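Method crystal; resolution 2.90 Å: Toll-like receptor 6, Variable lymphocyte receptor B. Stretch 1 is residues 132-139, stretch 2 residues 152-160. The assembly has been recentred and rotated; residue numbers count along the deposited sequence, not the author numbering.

Stretch 1 132-139: DFDVLPVC
Stretch 2 152-160: GLSAAKFRQ

Two irregular segments can be held together by a few backbone bonds while side chains pack around them, and residues 132-139 and 152-160 of this Toll-like receptor 6/variable lymphocyte receptor B chain illustrate the principle. The first stretch has no regular helix or strand; the second ends a strand at Ser-154 and continues as loop. Together they bury 587 Å², summed over both sides.

The register is set where the CA atoms of Val-135 and Ala-155 lie 4.9 Å apart and those of Asp-134 and Ala-156 5.4 Å apart. Across these two pairs, moving forward from Asp-134 to Val-135 matches moving back from Ala-156 to Ala-155. Asp-134, at phi/psi -61/-64, presents its carbonyl to two successive amides. Ala-156 N donates to Asp-134 O at 2.9 Å with an angle of 163° at the hydrogen, a short and nearly straight bond; Lys-157 N reaches the same Asp-134 O at 3.3 Å and 130°, a weak bond. Ala-156, at -116/-12, turns the chain between extended neighbours, Ala-155 (-167/171) and Lys-157 (-134/143). One residue earlier, Phe-133 O receives a CA-H...O contact from Ala-155 CA at 3.4 Å, with 156° at the hydrogen.

Leu-136 is the centre of the apolar packing, and the residue most covered by the opposing stretch. Its backbone is at -33/114, and its CA-to-CB bond points sideways, yet the end of the side chain comes nearer. Both chi angles lie between wells, chi1 at -107° and chi2 at 15°. Leu-136 CD1 lies 3.4 Å from Ala-155 CB, 3.9 Å from Leu-153 CB and 3.8 Å from Phe-158 CE2; Leu-136 CD2 lies 3.4 Å from Phe-158 CD2, at the edge of that ring and near its plane. Leu-136 N also lies 3.4 Å from Ala-155 CB. Phe-158 has chi1 m (-56°) and chi2 95°.

Leu-153 points toward the first stretch in an m,t rotamer (-58°, 165°), its terminal methyls meeting two further residues. Leu-153 CD1 is 3.7 Å and Leu-153 CD2 4.0 Å from Val-138 CG2, on a t side chain (179°); Leu-153 CD2 is also 4.1 Å from Pro-137 CD, in a C-gamma exo ring. These are dispersion contacts, favoured by exclusion of water. Phe-133 also points toward its partner stretch, with chi1 m (-72°) and chi2 113°; its CB lies 3.3 Å from Ser-154 O. Ser-154 is p (82°), and its OG is hydrogen-bonded to a residue just beyond one of the stretches.

Polar chains border this apolar cluster. The CA-to-CB bond of Lys-157 points toward the first stretch, and the chain runs on m,t,t,t, largely extended. Asp-134, t with chi2 175°, starts away but its end comes nearer, leaving OD2 3.7 Å from Lys-157 CE and 4.4 Å from Lys-157 NZ: opposite charges attract here without a salt bridge. Val-135, off-rotamer at 93°, places CG2 3.4 Å from Lys-157 O and 3.6 Å from Arg-159 NH2. Arg-159 folds through m,p,p (-78°, 79°, 47°), with chi4 76°, bringing its guanidinium to that methyl.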

ATOM      1  N   ASP B 132      22.745 -15.446  40.225  1.00 79.05           N
ATOM      2  CA  ASP B 132      23.561 -14.474  40.928  1.00 89.78           C
ATOM      3  C   ASP B 132      24.910 -15.045  41.353  1.00 86.30           C
ATOM      4  O   ASP B 132      25.386 -14.794  42.453  1.00 81.46           O
ATOM      5  CB  ASP B 132      22.805 -13.881  42.118  1.00100.09           C
ATOM      6  CG  ASP B 132      22.979 -12.375  42.215  1.00117.33           C
ATOM      7  OD1 ASP B 132      22.050 -11.652  41.784  1.00127.63           O
ATOM      8  OD2 ASP B 132      24.049 -11.915  42.686  1.00112.97           O
ATOM      9  N   PHE B 133      25.530 -15.800  40.461  1.00 86.05           N
ATOM     10  CA  PHE B 133      26.848 -16.334  40.728  1.00 78.55           C
ATOM     11  C   PHE B 133      27.885 -15.240  40.661  1.00 91.84           C
ATOM     12  O   PHE B 133      27.916 -14.460  39.707  1.00 99.19           O
ATOM     13  CB  PHE B 133      27.197 -17.434  39.739  1.00 64.03           C
ATOM     14  CG  PHE B 133      26.440 -18.694  39.968  1.00 69.16           C
ATOM     15  CD1 PHE B 133      25.498 -19.133  39.045  1.00 72.73           C
ATOM     16  CD2 PHE B 133      26.649 -19.435  41.123  1.00 67.58           C
ATOM     17  CE1 PHE B 133      24.794 -20.296  39.261  1.00 81.69           C
ATOM     18  CE2 PHE B 133      25.953 -20.604  41.349  1.00 72.54           C
ATOM     19  CZ  PHE B 133      25.022 -21.036  40.417  1.00 86.22           C
ATOM     20  N   ASP B 134      28.712 -15.188  41.701  1.00 97.35           N
ATOM     21  CA  ASP B 134      29.880 -14.330  41.750  1.00 99.98           C
ATOM     22  C   ASP B 134      30.794 -14.743  40.601  1.00 95.32           C
ATOM     23  O   ASP B 134      31.028 -13.976  39.663  1.00 80.76           O
ATOM     24  CB  ASP B 134      30.594 -14.528  43.092  1.00111.34           C
ATOM     25  CG  ASP B 134      31.365 -13.294  43.545  1.00123.21           C
ATOM     26  OD1 ASP B 134      31.910 -13.313  44.672  1.00123.64           O
ATOM     27  OD2 ASP B 134      31.424 -12.303  42.783  1.00129.59           O
ATOM     28  N   VAL B 135      31.297 -15.972  40.671  1.00 95.69           N
ATOM     29  CA  VAL B 135      32.180 -16.487  39.637  1.00 86.89           C
ATOM     30  C   VAL B 135      31.648 -17.789  39.033  1.00 85.49           C
ATOM     31  O   VAL B 135      31.030 -18.596  39.727  1.00 93.97           O
ATOM     32  CB  VAL B 135      33.616 -16.686  40.177  1.00 81.47           C
ATOM     33  CG1 VAL B 135      33.815 -18.109  40.687  1.00 55.38           C
ATOM     34  CG2 VAL B 135      34.634 -16.351  39.089  1.00 93.98           C
ATOM     35  N   LEU B 136      31.876 -17.971  37.735  1.00 80.62           N
ATOM     36  CA  LEU B 136      31.485 -19.189  37.018  1.00 76.88           C
ATOM     37  C   LEU B 136      31.553 -20.466  37.872  1.00 77.62           C
ATOM     38  O   LEU B 136      32.638 -20.898  38.238  1.00 88.51           O
ATOM     39  CB  LEU B 136      32.373 -19.343  35.784  1.00 76.66           C
ATOM     40  CG  LEU B 136      31.794 -19.082  34.392  1.00 80.00           C
ATOM     41  CD1 LEU B 136      30.452 -18.341  34.437  1.00 83.57           C
ATOM     42  CD2 LEU B 136      32.820 -18.382  33.486  1.00 69.43           C
ATOM     43  N   PRO B 137      30.393 -21.094  38.156  1.00 79.92           N
ATOM     44  CA  PRO B 137      30.235 -22.229  39.082  1.00 75.48           C
ATOM     45  C   PRO B 137      30.738 -23.581  38.562  1.00 77.24           C
ATOM     46  O   PRO B 137      30.434 -24.602  39.173  1.00 79.61           O
ATOM     47  CB  PRO B 137      28.716 -22.329  39.260  1.00 66.27           C
ATOM     48  CG  PRO B 137      28.131 -21.179  38.515  1.00 63.17           C
ATOM     49  CD  PRO B 137      29.119 -20.776  37.494  1.00 69.26           C
ATOM     50  N   VAL B 138      31.475 -23.591  37.458  1.00 79.22           N
ATOM     51  CA  VAL B 138      31.990 -24.823  36.878  1.00 74.79           C
ATOM     52  C   VAL B 138      33.138 -25.381  37.707  1.00 78.54           C
ATOM     53  O   VAL B 138      34.254 -24.866  37.638  1.00 82.49           O
ATOM     54  CB  VAL B 138      32.519 -24.571  35.462  1.00 69.77           C
ATOM     55  CG1 VAL B 138      33.094 -25.854  34.862  1.00 65.00           C
ATOM     56  CG2 VAL B 138      31.420 -24.000  34.588  1.00 66.32           C
ATOM     57  N   CYS B 139      32.869 -26.429  38.487  1.00 76.09           N
ATOM     58  CA  CYS B 139      33.907 -27.072  39.295  1.00 76.20           C
ATOM     59  C   CYS B 139      34.651 -28.125  38.476  1.00 79.14           C
ATOM     60  O   CYS B 139      34.249 -28.453  37.365  1.00 83.30           O
ATOM     61  CB  CYS B 139      33.321 -27.744  40.542  1.00 83.18           C
ATOM     62  SG  CYS B 139      32.392 -26.734  41.722  1.00114.15           S
ATOM     63  N   GLY B 152      24.625 -23.674  30.421  1.00 55.70           N
ATOM     64  CA  GLY B 152      24.183 -22.304  30.589  1.00 58.86           C
ATOM     65  C   GLY B 152      24.771 -21.740  31.860  1.00 73.67           C
ATOM     66  O   GLY B 152      24.609 -22.314  32.929  1.00 82.88           O
ATOM     67  N   LEU B 153      25.459 -20.611  31.749  1.00 72.59           N
ATOM     68  CA  LEU B 153      26.191 -20.058  32.876  1.00 65.67           C
ATOM     69  C   LEU B 153      26.013 -18.550  33.008  1.00 69.54           C
ATOM     70  O   LEU B 153      25.655 -17.862  32.046  1.00 56.44           O
ATOM     71  CB  LEU B 153      27.671 -20.386  32.719  1.00 68.61           C
ATOM     72  CG  LEU B 153      27.933 -21.884  32.629  1.00 68.50           C
ATOM     73  CD1 LEU B 153      29.314 -22.147  32.112  1.00 65.52           C
ATOM     74  CD2 LEU B 153      27.742 -22.510  33.991  1.00 73.34           C
ATOM     75  N   SER B 154      26.263 -18.042  34.210  1.00 74.99           N
ATOM     76  CA  SER B 154      26.315 -16.604  34.434  1.00 69.48           C
ATOM     77  C   SER B 154      27.278 -16.281  35.556  1.00 74.02           C
ATOM     78  O   SER B 154      27.486 -17.077  36.473  1.00 74.96           O
ATOM     79  CB  SER B 154      24.945 -16.045  34.780  1.00 67.07           C
ATOM     80  OG  SER B 154      24.638 -16.235  36.139  1.00 78.90           O
ATOM     81  N   ALA B 155      27.855 -15.093  35.486  1.00 76.23           N
ATOM     82  CA  ALA B 155      28.843 -14.694  36.461  1.00 72.44           C
ATOM     83  C   ALA B 155      29.110 -13.203  36.359  1.00 71.89           C
ATOM     84  O   ALA B 155      28.647 -12.546  35.431  1.00 74.65           O
ATOM     85  CB  ALA B 155      30.110 -15.478  36.242  1.00 71.22           C
ATOM     86  N   ALA B 156      29.861 -12.682  37.324  1.00 76.03           N
ATOM     87  CA  ALA B 156      30.224 -11.272  37.370  1.00 79.03           C
ATOM     88  C   ALA B 156      31.746 -11.067  37.225  1.00 84.51           C
ATOM     89  O   ALA B 156      32.226  -9.943  37.017  1.00 89.91           O
ATOM     90  CB  ALA B 156      29.713 -10.653  38.659  1.00 76.84           C
ATOM     91  N   LYS B 157      32.494 -12.161  37.330  1.00 73.48           N
ATOM     92  CA  LYS B 157      33.943 -12.127  37.208  1.00 74.74           C
ATOM     93  C   LYS B 157      34.399 -13.256  36.305  1.00 74.08           C
ATOM     94  O   LYS B 157      33.865 -14.358  36.380  1.00 78.47           O
ATOM     95  CB  LYS B 157      34.602 -12.348  38.567  1.00 78.18           C
ATOM     96  CG  LYS B 157      34.398 -11.284  39.619  1.00 78.47           C
ATOM     97  CD  LYS B 157      35.327 -11.605  40.785  1.00 91.00           C
ATOM     98  CE  LYS B 157      34.831 -11.075  42.120  1.00 98.29           C
ATOM     99  NZ  LYS B 157      35.729 -11.546  43.219  1.00 97.77           N
ATOM    100  N   PHE B 158      35.420 -13.008  35.493  1.00 69.05           N
ATOM    101  CA  PHE B 158      35.980 -14.067  34.655  1.00 71.66           C
ATOM    102  C   PHE B 158      37.514 -14.196  34.707  1.00 77.52           C
ATOM    103  O   PHE B 158      38.237 -13.206  34.586  1.00 91.57           O
ATOM    104  CB  PHE B 158      35.473 -13.907  33.218  1.00 68.70           C
ATOM    105  CG  PHE B 158      33.978 -13.889  33.118  1.00 71.97           C
ATOM    106  CD1 PHE B 158      33.285 -12.690  33.093  1.00 75.36           C
ATOM    107  CD2 PHE B 158      33.258 -15.076  33.084  1.00 71.71           C
ATOM    108  CE1 PHE B 158      31.895 -12.676  33.017  1.00 71.60           C
ATOM    109  CE2 PHE B 158      31.873 -15.065  33.009  1.00 66.43           C
ATOM    110  CZ  PHE B 158      31.194 -13.864  32.976  1.00 61.87           C
ATOM    111  N   ARG B 159      38.008 -15.418  34.911  1.00 71.42           N
ATOM    112  CA  ARG B 159      39.442 -15.686  34.772  1.00 75.24           C
ATOM    113  C   ARG B 159      39.690 -16.649  33.616  1.00 72.99           C
ATOM    114  O   ARG B 159      38.813 -17.428  33.263  1.00 74.47           O
ATOM    115  CB  ARG B 159      40.057 -16.211  36.069  1.00 75.38           C
ATOM    116  CG  ARG B 159      40.335 -15.142  37.115  1.00 88.19           C
ATOM    117  CD  ARG B 159      39.071 -14.759  37.857  1.00109.96           C
ATOM    118  NE  ARG B 159      38.321 -15.937  38.295  1.00133.30           N
ATOM    119  CZ  ARG B 159      38.654 -16.701  39.336  1.00144.04           C
ATOM    120  NH1 ARG B 159      39.745 -16.419  40.054  1.00149.05           N
ATOM    121  NH2 ARG B 159      37.901 -17.754  39.654  1.00132.18           N
ATOM    122  N   GLN B 160      40.876 -16.594  33.021  1.00 83.99           N
ATOM    123  CA  GLN B 160      41.094 -17.270  31.745  1.00 91.54           C
ATOM    124  C   GLN B 160      40.646 -18.718  31.787  1.00 92.92           C
ATOM    125  O   GLN B 160      40.086 -19.243  30.827  1.00 94.07           O
ATOM    126  CB  GLN B 160      42.559 -17.198  31.306  1.00 93.58           C
ATOM    127  CG  GLN B 160      42.736 -17.544  29.833  1.00100.99           C
ATOM    128  CD  GLN B 160      44.143 -18.000  29.478  1.00101.05           C
ATOM    129  OE1 GLN B 160      44.943 -18.329  30.356  1.00 78.20           O
ATOM    130  NE2 GLN B 160      44.445 -18.026  28.176  1.00110.13           N
TER